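Local coordinates for extracellular solute-binding protein, family 5 (Chelativorans sp., PDB 6WM6), which binds EDTA and other aminopolycarboxylates in the periplasm, probably presenting them to an ABC transporter for uptake, at residues Y307-N312 with L456-F461; T445-L450 with Q481-F486. All blocks are in the same frame, centred on the assembly; numbering follows the deposited sequence.

Contact 1 of 2, residues Y307-N312 with L456-F461; sequences YFMGLN and LHLNYF. With SO4 (sulfate ion), chain B.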
ATOM      1  N   TYR A 307       1.866   1.577  10.969  1.00 14.50           N
ATOM      2  CA  TYR A 307       1.661   0.617  12.026  1.00 14.26           C
ATOM      3  C   TYR A 307       0.413   0.966  12.821  1.00 15.85           C
ATOM      4  O   TYR A 307       0.102   2.146  13.057  1.00 15.87           O
ATOM      5  CB  TYR A 307       2.814   0.615  13.007  1.00 16.59           C
ATOM      6  CG  TYR A 307       4.070  -0.053  12.541  1.00 18.05           C
ATOM      7  CD1 TYR A 307       4.082  -1.407  12.226  1.00 18.52           C
ATOM      8  CD2 TYR A 307       5.266   0.652  12.443  1.00 18.25           C
ATOM      9  CE1 TYR A 307       5.230  -2.020  11.800  1.00 19.65           C
ATOM     10  CE2 TYR A 307       6.445   0.022  12.042  1.00 19.83           C
ATOM     11  CZ  TYR A 307       6.394  -1.320  11.728  1.00 19.26           C
ATOM     12  OH  TYR A 307       7.563  -1.945  11.298  1.00 23.87           O
ATOM     13  N   PHE A 308      -0.270  -0.080  13.281  1.00 15.20           N
ATOM     14  CA  PHE A 308      -1.433   0.061  14.129  1.00 14.92           C
ATOM     15  C   PHE A 308      -1.455  -1.104  15.108  1.00 15.90           C
ATOM     16  O   PHE A 308      -0.829  -2.154  14.891  1.00 16.03           O
ATOM     17  CB  PHE A 308      -2.732   0.068  13.313  1.00 15.82           C
ATOM     18  CG  PHE A 308      -3.017  -1.233  12.589  1.00 16.83           C
ATOM     19  CD1 PHE A 308      -3.498  -2.333  13.270  1.00 16.98           C
ATOM     20  CD2 PHE A 308      -2.848  -1.341  11.209  1.00 17.06           C
ATOM     21  CE1 PHE A 308      -3.786  -3.534  12.598  1.00 17.48           C
ATOM     22  CE2 PHE A 308      -3.141  -2.530  10.549  1.00 17.50           C
ATOM     23  CZ  PHE A 308      -3.602  -3.620  11.244  1.00 17.57           C
ATOM     24  N   MET A 309      -2.246  -0.935  16.174  1.00 15.49           N
ATOM     25  CA  MET A 309      -2.690  -2.045  16.999  1.00 15.98           C
ATOM     26  C   MET A 309      -4.206  -2.126  16.881  1.00 15.57           C
ATOM     27  O   MET A 309      -4.918  -1.170  17.224  1.00 15.99           O
ATOM     28  CB  MET A 309      -2.311  -1.875  18.458  1.00 15.58           C
ATOM     29  CG  MET A 309      -2.603  -3.153  19.244  1.00 16.28           C
ATOM     30  SD  MET A 309      -2.278  -3.014  21.007  1.00 18.83           S
ATOM     31  CE  MET A 309      -3.542  -1.846  21.503  1.00 19.88           C
ATOM     32  N   GLY A 310      -4.705  -3.260  16.413  1.00 16.29           N
ATOM     33  CA  GLY A 310      -6.127  -3.497  16.363  1.00 15.75           C
ATOM     34  C   GLY A 310      -6.584  -4.253  17.601  1.00 15.65           C
ATOM     35  O   GLY A 310      -5.826  -5.014  18.203  1.00 17.22           O
ATOM     36  N   LEU A 311      -7.829  -4.024  17.985  1.00 16.18           N
ATOM     37  CA  LEU A 311      -8.407  -4.581  19.197  1.00 16.03           C
ATOM     38  C   LEU A 311      -9.676  -5.331  18.798  1.00 16.62           C
ATOM     39  O   LEU A 311     -10.486  -4.824  18.026  1.00 18.68           O
ATOM     40  CB  LEU A 311      -8.715  -3.487  20.227  1.00 16.88           C
ATOM     41  CG  LEU A 311      -7.522  -2.631  20.639  1.00 15.85           C
ATOM     42  CD1 LEU A 311      -7.374  -1.420  19.726  1.00 17.97           C
ATOM     43  CD2 LEU A 311      -7.654  -2.170  22.095  1.00 18.90           C
ATOM     44  N   ASN A 312      -9.825  -6.547  19.318  1.00 17.99           N
ATOM     45  CA  ASN A 312     -10.924  -7.413  18.887  1.00 18.82           C
ATOM     46  C   ASN A 312     -12.219  -6.987  19.579  1.00 18.49           C
ATOM     47  O   ASN A 312     -12.548  -7.440  20.669  1.00 18.98           O
ATOM     48  CB  ASN A 312     -10.577  -8.848  19.219  1.00 18.20           C
ATOM     49  CG  ASN A 312     -11.585  -9.817  18.685  1.00 19.78           C
ATOM     50  OD1 ASN A 312     -12.639  -9.414  18.203  1.00 20.12           O
ATOM     51  ND2 ASN A 312     -11.252 -11.093  18.740  1.00 21.16           N
ATOM     52  N   LEU A 456      -5.465  -8.613  20.574  1.00 17.03           N
ATOM     53  CA  LEU A 456      -4.773  -7.439  20.069  1.00 17.08           C
ATOM     54  C   LEU A 456      -3.909  -7.903  18.905  1.00 17.09           C
ATOM     55  O   LEU A 456      -3.419  -9.034  18.890  1.00 17.40           O
ATOM     56  CB  LEU A 456      -3.872  -6.838  21.152  1.00 18.05           C
ATOM     57  CG  LEU A 456      -4.564  -6.430  22.463  1.00 18.02           C
ATOM     58  CD1 LEU A 456      -3.501  -6.077  23.519  1.00 21.13           C
ATOM     59  CD2 LEU A 456      -5.481  -5.263  22.245  1.00 19.55           C
ATOM     60  N   HIS A 457      -3.744  -7.039  17.909  1.00 16.69           N
ATOM     61  CA  HIS A 457      -2.966  -7.404  16.717  1.00 16.55           C
ATOM     62  C   HIS A 457      -2.194  -6.194  16.208  1.00 15.77           C
ATOM     63  O   HIS A 457      -2.794  -5.147  15.955  1.00 16.77           O
ATOM     64  CB  HIS A 457      -3.879  -7.941  15.607  1.00 18.22           C
ATOM     65  CG  HIS A 457      -3.163  -8.399  14.376  1.00 17.79           C
ATOM     66  ND1 HIS A 457      -2.455  -9.570  14.330  1.00 19.09           N
ATOM     67  CD2 HIS A 457      -3.029  -7.827  13.154  1.00 17.92           C
ATOM     68  CE1 HIS A 457      -1.937  -9.724  13.120  1.00 18.37           C
ATOM     69  NE2 HIS A 457      -2.282  -8.686  12.383  1.00 18.45           N
ATOM     70  N   LEU A 458      -0.869  -6.334  16.073  1.00 15.94           N
ATOM     71  CA  LEU A 458      -0.011  -5.290  15.529  1.00 16.22           C
ATOM     72  C   LEU A 458       0.315  -5.616  14.085  1.00 16.14           C
ATOM     73  O   LEU A 458       0.782  -6.706  13.782  1.00 18.59           O
ATOM     74  CB  LEU A 458       1.300  -5.219  16.313  1.00 19.94           C
ATOM     75  CG  LEU A 458       1.296  -4.615  17.689  1.00 27.48           C
ATOM     76  CD1 LEU A 458       2.576  -4.985  18.423  1.00 28.57           C
ATOM     77  CD2 LEU A 458       1.180  -3.105  17.595  1.00 28.28           C
ATOM     78  N   ASN A 459       0.067  -4.665  13.200  1.00 16.00           N
ATOM     79  CA  ASN A 459       0.327  -4.862  11.766  1.00 16.42           C
ATOM     80  C   ASN A 459       0.385  -3.468  11.139  1.00 16.47           C
ATOM     81  O   ASN A 459       0.538  -2.462  11.844  1.00 16.56           O
ATOM     82  CB  ASN A 459      -0.759  -5.783  11.175  1.00 16.62           C
ATOM     83  CG  ASN A 459      -0.290  -6.608   9.999  1.00 18.16           C
ATOM     84  OD1 ASN A 459       0.471  -6.148   9.145  1.00 19.08           O
ATOM     85  ND2 ASN A 459      -0.772  -7.845   9.936  1.00 18.70           N
ATOM     86  N   TYR A 460       0.272  -3.409   9.812  1.00 16.67           N
ATOM     87  CA  TYR A 460       0.224  -2.127   9.127  1.00 15.96           C
ATOM     88  C   TYR A 460      -0.885  -2.131   8.075  1.00 15.39           C
ATOM     89  O   TYR A 460      -1.233  -3.184   7.532  1.00 16.99           O
ATOM     90  CB  TYR A 460       1.572  -1.739   8.471  1.00 17.43           C
ATOM     91  CG  TYR A 460       2.001  -2.627   7.313  1.00 18.24           C
ATOM     92  CD1 TYR A 460       1.576  -2.379   6.002  1.00 18.63           C
ATOM     93  CD2 TYR A 460       2.812  -3.726   7.521  1.00 21.11           C
ATOM     94  CE1 TYR A 460       1.959  -3.203   4.953  1.00 21.44           C
ATOM     95  CE2 TYR A 460       3.201  -4.548   6.465  1.00 24.57           C
ATOM     96  CZ  TYR A 460       2.758  -4.273   5.199  1.00 22.08           C
ATOM     97  OH  TYR A 460       3.141  -5.115   4.149  1.00 25.07           O
ATOM     98  N   PHE A 461      -1.426  -0.952   7.805  1.00 16.60           N
ATOM     99  CA  PHE A 461      -2.291  -0.709   6.659  1.00 15.91           C
ATOM    100  C   PHE A 461      -1.528   0.131   5.642  1.00 17.03           C
ATOM    101  O   PHE A 461      -0.695   0.955   5.999  1.00 17.24           O
ATOM    102  CB  PHE A 461      -3.554   0.054   7.079  1.00 15.37           C
ATOM    103  CG  PHE A 461      -4.656  -0.813   7.620  1.00 17.38           C
ATOM    104  CD1 PHE A 461      -5.087  -1.907   6.918  1.00 19.21           C
ATOM    105  CD2 PHE A 461      -5.267  -0.525   8.836  1.00 18.42           C
ATOM    106  CE1 PHE A 461      -6.120  -2.697   7.406  1.00 21.11           C
ATOM    107  CE2 PHE A 461      -6.284  -1.333   9.322  1.00 18.93           C
ATOM    108  CZ  PHE A 461      -6.701  -2.404   8.606  1.00 19.49           C
TER
HETATM  109  S   SO4 B 601       2.073  -5.800   0.543  1.00 32.09           S
HETATM  110  O1  SO4 B 601       2.395  -5.160  -0.735  1.00 41.88           O
HETATM  111  O2  SO4 B 601       3.045  -6.846   0.810  1.00 49.20           O
HETATM  112  O3  SO4 B 601       2.110  -4.784   1.631  1.00 27.08           O
HETATM  113  O4  SO4 B 601       0.737  -6.380   0.456  1.00 60.49           O
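The F308 ring has N459 O over one face, toward the rim, and the backbone G310 N in plane at its edge. It forms an offset stack with F461, the centroids 4.5 Å apart and the planes inclined by 29°; F308 CE2 stands above one face of the F461 ring, 3.4 Å from F461 CD2. H457 presents a ring edge to F308 CE1, and Y460 has a sulfate oxygen in plane at its edge, its OH giving a 2.7 Å hydrogen bond to SO4 O3. F308 reaches the neighbouring strand because its CG occupies the crowded position between backbone N and carbonyl carbon (chi1 65°), which lays the ring alongside N459, with F308 CZ 3.6 Å from N459 CB. The N459 amide is fixed at both ends: ND2 donates 3.0 Å to H457 NE2, close to both planes, while OD1 accepts the backbone N-H of Y460. H457 NE2 thus serves as acceptor, consistent with a proton on ND1, which pairs with S410 OG. An alanine here removes the ring stacked on F461 and laid against N459, and would probably loosen the packing on this face of the sheet. Backbone evidence defines an antiparallel pairing: F308 with N459 and G310 with H457 are hydrogen-bonded pairs, the straightest of the four inter-strand backbone bonds being G310 N to H457 O (2.7 Å, 164° at the hydrogen). The opposite face carries M309, L311, L456 and L458; L456 CD2 lies 3.7 Å from L311 CG. In this class II binding-protein lobe, strand 305-311 runs between 456-462 and 524-537, while helix 416-429 covers Y307 and L458 and helix 321-330 covers M309 and L311.

Contact 2 of 2, residues T445-L450 with Q481-F486; sequences TADYLL and QNYFGF. With SO4 (sulfate ion), chain C.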
ATOM      1  N   THR A 445      -0.853 -13.691  10.497  1.00 23.94           N
ATOM      2  CA  THR A 445      -1.128 -12.643   9.530  1.00 23.94           C
ATOM      3  C   THR A 445      -2.574 -12.172   9.642  1.00 23.48           C
ATOM      4  O   THR A 445      -3.430 -12.821  10.253  1.00 25.30           O
ATOM      5  CB  THR A 445      -0.895 -13.155   8.114  1.00 27.56           C
ATOM      6  OG1 THR A 445      -1.755 -14.278   7.888  1.00 31.29           O
ATOM      7  CG2 THR A 445       0.564 -13.568   7.915  1.00 37.46           C
ATOM      8  N   ALA A 446      -2.834 -10.997   9.068  1.00 24.66           N
ATOM      9  CA  ALA A 446      -4.188 -10.457   9.075  1.00 23.16           C
ATOM     10  C   ALA A 446      -5.175 -11.398   8.388  1.00 22.93           C
ATOM     11  O   ALA A 446      -6.308 -11.565   8.864  1.00 25.08           O
ATOM     12  CB  ALA A 446      -4.188  -9.089   8.394  1.00 26.72           C
ATOM     13  N   ASP A 447      -4.765 -12.020   7.278  1.00 24.93           N
ATOM     14  CA  ASP A 447      -5.646 -12.933   6.550  1.00 31.64           C
ATOM     15  C   ASP A 447      -6.162 -14.055   7.445  1.00 26.41           C
ATOM     16  O   ASP A 447      -7.267 -14.589   7.214  1.00 27.25           O
ATOM     17  CB  ASP A 447      -4.880 -13.568   5.382  1.00 36.38           C
ATOM     18  CG  ASP A 447      -4.931 -12.733   4.118  1.00 58.85           C
ATOM     19  OD1 ASP A 447      -5.636 -11.700   4.104  1.00 56.93           O
ATOM     20  OD2 ASP A 447      -4.263 -13.121   3.133  1.00 52.71           O
ATOM     21  N   TYR A 448      -5.380 -14.453   8.439  1.00 23.61           N
ATOM     22  CA  TYR A 448      -5.724 -15.593   9.286  1.00 22.17           C
ATOM     23  C   TYR A 448      -6.372 -15.175  10.610  1.00 21.91           C
ATOM     24  O   TYR A 448      -6.683 -16.047  11.428  1.00 22.51           O
ATOM     25  CB  TYR A 448      -4.489 -16.443   9.542  1.00 24.81           C
ATOM     26  CG  TYR A 448      -3.971 -17.138   8.287  1.00 33.35           C
ATOM     27  CD1 TYR A 448      -4.849 -17.567   7.300  1.00 52.51           C
ATOM     28  CD2 TYR A 448      -2.613 -17.352   8.093  1.00 50.58           C
ATOM     29  CE1 TYR A 448      -4.395 -18.197   6.157  1.00 52.53           C
ATOM     30  CE2 TYR A 448      -2.147 -17.980   6.948  1.00 59.03           C
ATOM     31  CZ  TYR A 448      -3.047 -18.400   5.985  1.00 60.49           C
ATOM     32  OH  TYR A 448      -2.602 -19.026   4.845  1.00 67.59           O
ATOM     33  N   LEU A 449      -6.621 -13.887  10.827  1.00 20.32           N
ATOM     34  CA  LEU A 449      -7.317 -13.476  12.040  1.00 20.20           C
ATOM     35  C   LEU A 449      -8.723 -14.059  12.070  1.00 21.11           C
ATOM     36  O   LEU A 449      -9.413 -14.140  11.043  1.00 22.34           O
ATOM     37  CB  LEU A 449      -7.407 -11.950  12.126  1.00 22.66           C
ATOM     38  CG  LEU A 449      -6.107 -11.201  12.381  1.00 19.89           C
ATOM     39  CD1 LEU A 449      -6.307  -9.704  12.159  1.00 23.71           C
ATOM     40  CD2 LEU A 449      -5.585 -11.467  13.783  1.00 22.68           C
ATOM     41  N   LEU A 450      -9.161 -14.447  13.264  1.00 19.37           N
ATOM     42  CA  LEU A 450     -10.512 -14.924  13.518  1.00 20.76           C
ATOM     43  C   LEU A 450     -11.052 -14.211  14.753  1.00 23.50           C
ATOM     44  O   LEU A 450     -10.290 -13.833  15.646  1.00 22.29           O
ATOM     45  CB  LEU A 450     -10.528 -16.425  13.804  1.00 22.84           C
ATOM     46  CG  LEU A 450      -9.968 -17.315  12.699  1.00 24.47           C
ATOM     47  CD1 LEU A 450      -9.742 -18.717  13.257  1.00 27.87           C
ATOM     48  CD2 LEU A 450     -10.893 -17.353  11.507  1.00 26.01           C
ATOM     49  N   GLN A 481     -11.143  -5.910   4.934  0.52 21.97           N
ATOM     50  CA  GLN A 481     -10.158  -5.525   5.940  0.52 25.83           C
ATOM     51  C   GLN A 481     -10.780  -4.975   7.223  0.52 16.40           C
ATOM     52  O   GLN A 481     -10.097  -4.281   7.977  0.52 24.92           O
ATOM     53  CB  GLN A 481      -9.142  -4.546   5.342  0.52 24.93           C
ATOM     54  CG  GLN A 481      -8.349  -5.148   4.179  0.52 33.23           C
ATOM     55  CD  GLN A 481      -7.356  -4.182   3.556  0.52 39.28           C
ATOM     56  OE1 GLN A 481      -7.593  -2.972   3.500  0.52 35.39           O
ATOM     57  NE2 GLN A 481      -6.237  -4.715   3.080  0.52 40.25           N
ATOM     58  N   ASN A 482     -12.033  -5.337   7.543  1.00 21.01           N
ATOM     59  CA  ASN A 482     -12.644  -4.876   8.803  1.00 19.22           C
ATOM     60  C   ASN A 482     -12.418  -5.970   9.842  1.00 19.71           C
ATOM     61  O   ASN A 482     -13.328  -6.682  10.268  1.00 22.74           O
ATOM     62  CB  ASN A 482     -14.126  -4.560   8.657  1.00 19.27           C
ATOM     63  CG  ASN A 482     -14.738  -3.961   9.911  1.00 20.50           C
ATOM     64  OD1 ASN A 482     -14.074  -3.735  10.929  1.00 20.79           O
ATOM     65  ND2 ASN A 482     -16.028  -3.676   9.834  1.00 23.62           N
ATOM     66  N   TYR A 483     -11.159  -6.101  10.255  1.00 18.36           N
ATOM     67  CA  TYR A 483     -10.765  -7.170  11.169  1.00 18.83           C
ATOM     68  C   TYR A 483     -11.193  -6.937  12.602  1.00 19.23           C
ATOM     69  O   TYR A 483     -11.316  -7.891  13.364  1.00 20.86           O
ATOM     70  CB  TYR A 483      -9.241  -7.296  11.160  1.00 19.64           C
ATOM     71  CG  TYR A 483      -8.630  -7.514   9.802  1.00 21.69           C
ATOM     72  CD1 TYR A 483      -8.907  -8.668   9.094  1.00 23.58           C
ATOM     73  CD2 TYR A 483      -7.774  -6.589   9.241  1.00 23.36           C
ATOM     74  CE1 TYR A 483      -8.347  -8.896   7.845  1.00 25.69           C
ATOM     75  CE2 TYR A 483      -7.208  -6.806   7.982  1.00 27.14           C
ATOM     76  CZ  TYR A 483      -7.511  -7.963   7.304  1.00 28.18           C
ATOM     77  OH  TYR A 483      -6.967  -8.208   6.050  1.00 39.12           O
ATOM     78  N   PHE A 484     -11.416  -5.686  12.986  1.00 17.41           N
ATOM     79  CA  PHE A 484     -11.563  -5.323  14.394  1.00 16.88           C
ATOM     80  C   PHE A 484     -12.985  -4.958  14.762  1.00 20.19           C
ATOM     81  O   PHE A 484     -13.241  -4.615  15.916  1.00 21.71           O
ATOM     82  CB  PHE A 484     -10.527  -4.253  14.745  1.00 18.54           C
ATOM     83  CG  PHE A 484      -9.156  -4.656  14.261  1.00 16.91           C
ATOM     84  CD1 PHE A 484      -8.590  -5.806  14.740  1.00 17.61           C
ATOM     85  CD2 PHE A 484      -8.507  -3.943  13.271  1.00 18.29           C
ATOM     86  CE1 PHE A 484      -7.372  -6.256  14.268  1.00 18.06           C
ATOM     87  CE2 PHE A 484      -7.265  -4.363  12.794  1.00 17.94           C
ATOM     88  CZ  PHE A 484      -6.711  -5.548  13.301  1.00 17.44           C
ATOM     89  N   GLY A 485     -13.926  -5.086  13.826  1.00 19.29           N
ATOM     90  CA  GLY A 485     -15.328  -5.099  14.179  1.00 20.51           C
ATOM     91  C   GLY A 485     -16.048  -3.767  14.188  1.00 19.88           C
ATOM     92  O   GLY A 485     -17.014  -3.616  14.930  1.00 20.76           O
ATOM     93  N   PHE A 486     -15.620  -2.804  13.371  1.00 20.53           N
ATOM     94  CA  PHE A 486     -16.402  -1.581  13.219  1.00 20.06           C
ATOM     95  C   PHE A 486     -17.771  -1.957  12.679  1.00 20.14           C
ATOM     96  O   PHE A 486     -17.907  -2.828  11.810  1.00 22.12           O
ATOM     97  CB  PHE A 486     -15.696  -0.574  12.309  1.00 21.26           C
ATOM     98  CG  PHE A 486     -14.456   0.022  12.930  1.00 18.18           C
ATOM     99  CD1 PHE A 486     -14.541   1.088  13.807  1.00 18.15           C
ATOM    100  CD2 PHE A 486     -13.224  -0.513  12.653  1.00 21.45           C
ATOM    101  CE1 PHE A 486     -13.404   1.617  14.395  1.00 18.50           C
ATOM    102  CE2 PHE A 486     -12.084   0.002  13.230  1.00 21.62           C
ATOM    103  CZ  PHE A 486     -12.186   1.071  14.111  1.00 20.00           C
TER
HETATM  104  S   SO4 C 602      -3.908  -3.705   0.195  1.00 23.24           S
HETATM  105  O1  SO4 C 602      -3.679  -3.062  -1.100  1.00 31.75           O
HETATM  106  O2  SO4 C 602      -3.362  -5.058   0.144  1.00 51.60           O
HETATM  107  O3  SO4 C 602      -3.202  -2.956   1.239  1.00 30.23           O
HETATM  108  O4  SO4 C 602      -5.337  -3.761   0.460  1.00 39.57           O
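Two surface loops meet here without a hydrogen bond between them, one of them bent through an inverse gamma turn centred on N482. Y483, the last residue of that turn, has the most surface buried, followed by L449 and A446. The A446 methyl makes an off-centre CH-pi contact, its CB 4.1 Å from the centroid of the Y483 ring and 30° off the normal, on the face opposite Q481 CA. Beside it, A446 O comes within 3.5 Å of Y483 CE1 while also accepting the backbone N-H of L449, so the bend in 445-450 brings both contact points forward together. L449 crosses Y483 at about a right angle: its CD1 branch sits 3.9 Å from Y483 CB, and the same methyl approaches F484 CE1 at 4.2 Å, wedging against both aromatic residues. Y483 CB in turn lies over the centre of the F484 ring. Behind this surface, strand 456-462 supports both loops, with H457 touching L449 and F484. The loop 481-486 is held in shape from within by N482, whose OD1 accepts F486 N at 3.0 Å and whose ND2 donates to F486 O at 2.9 Å, on a carbonyl lone pair.

How the contacts relate
From the N terminus the segments come in the order 307-312, 445-450, 456-461 and 481-486, so the two contacts cross. Contact 1 closes a loop of 143 intervening residues, with more helix than strand, by pairing strand 305-311 with 456-462. Contact 2 starts before that loop is complete and closes a shorter one of 30 residues, joining the loop ahead of strand 456-462 to the loop ahead of helix 489-499. Their centres lie 9 Å apart and they touch directly: F484 CE2 is 3.6 Å from F308 CE1, F484 CB 3.3 Å from L311 O, and L449 CD2 3.7 Å from H457 ND1. The surface loops are thereby seated on the F308 and H457 face of the sheet.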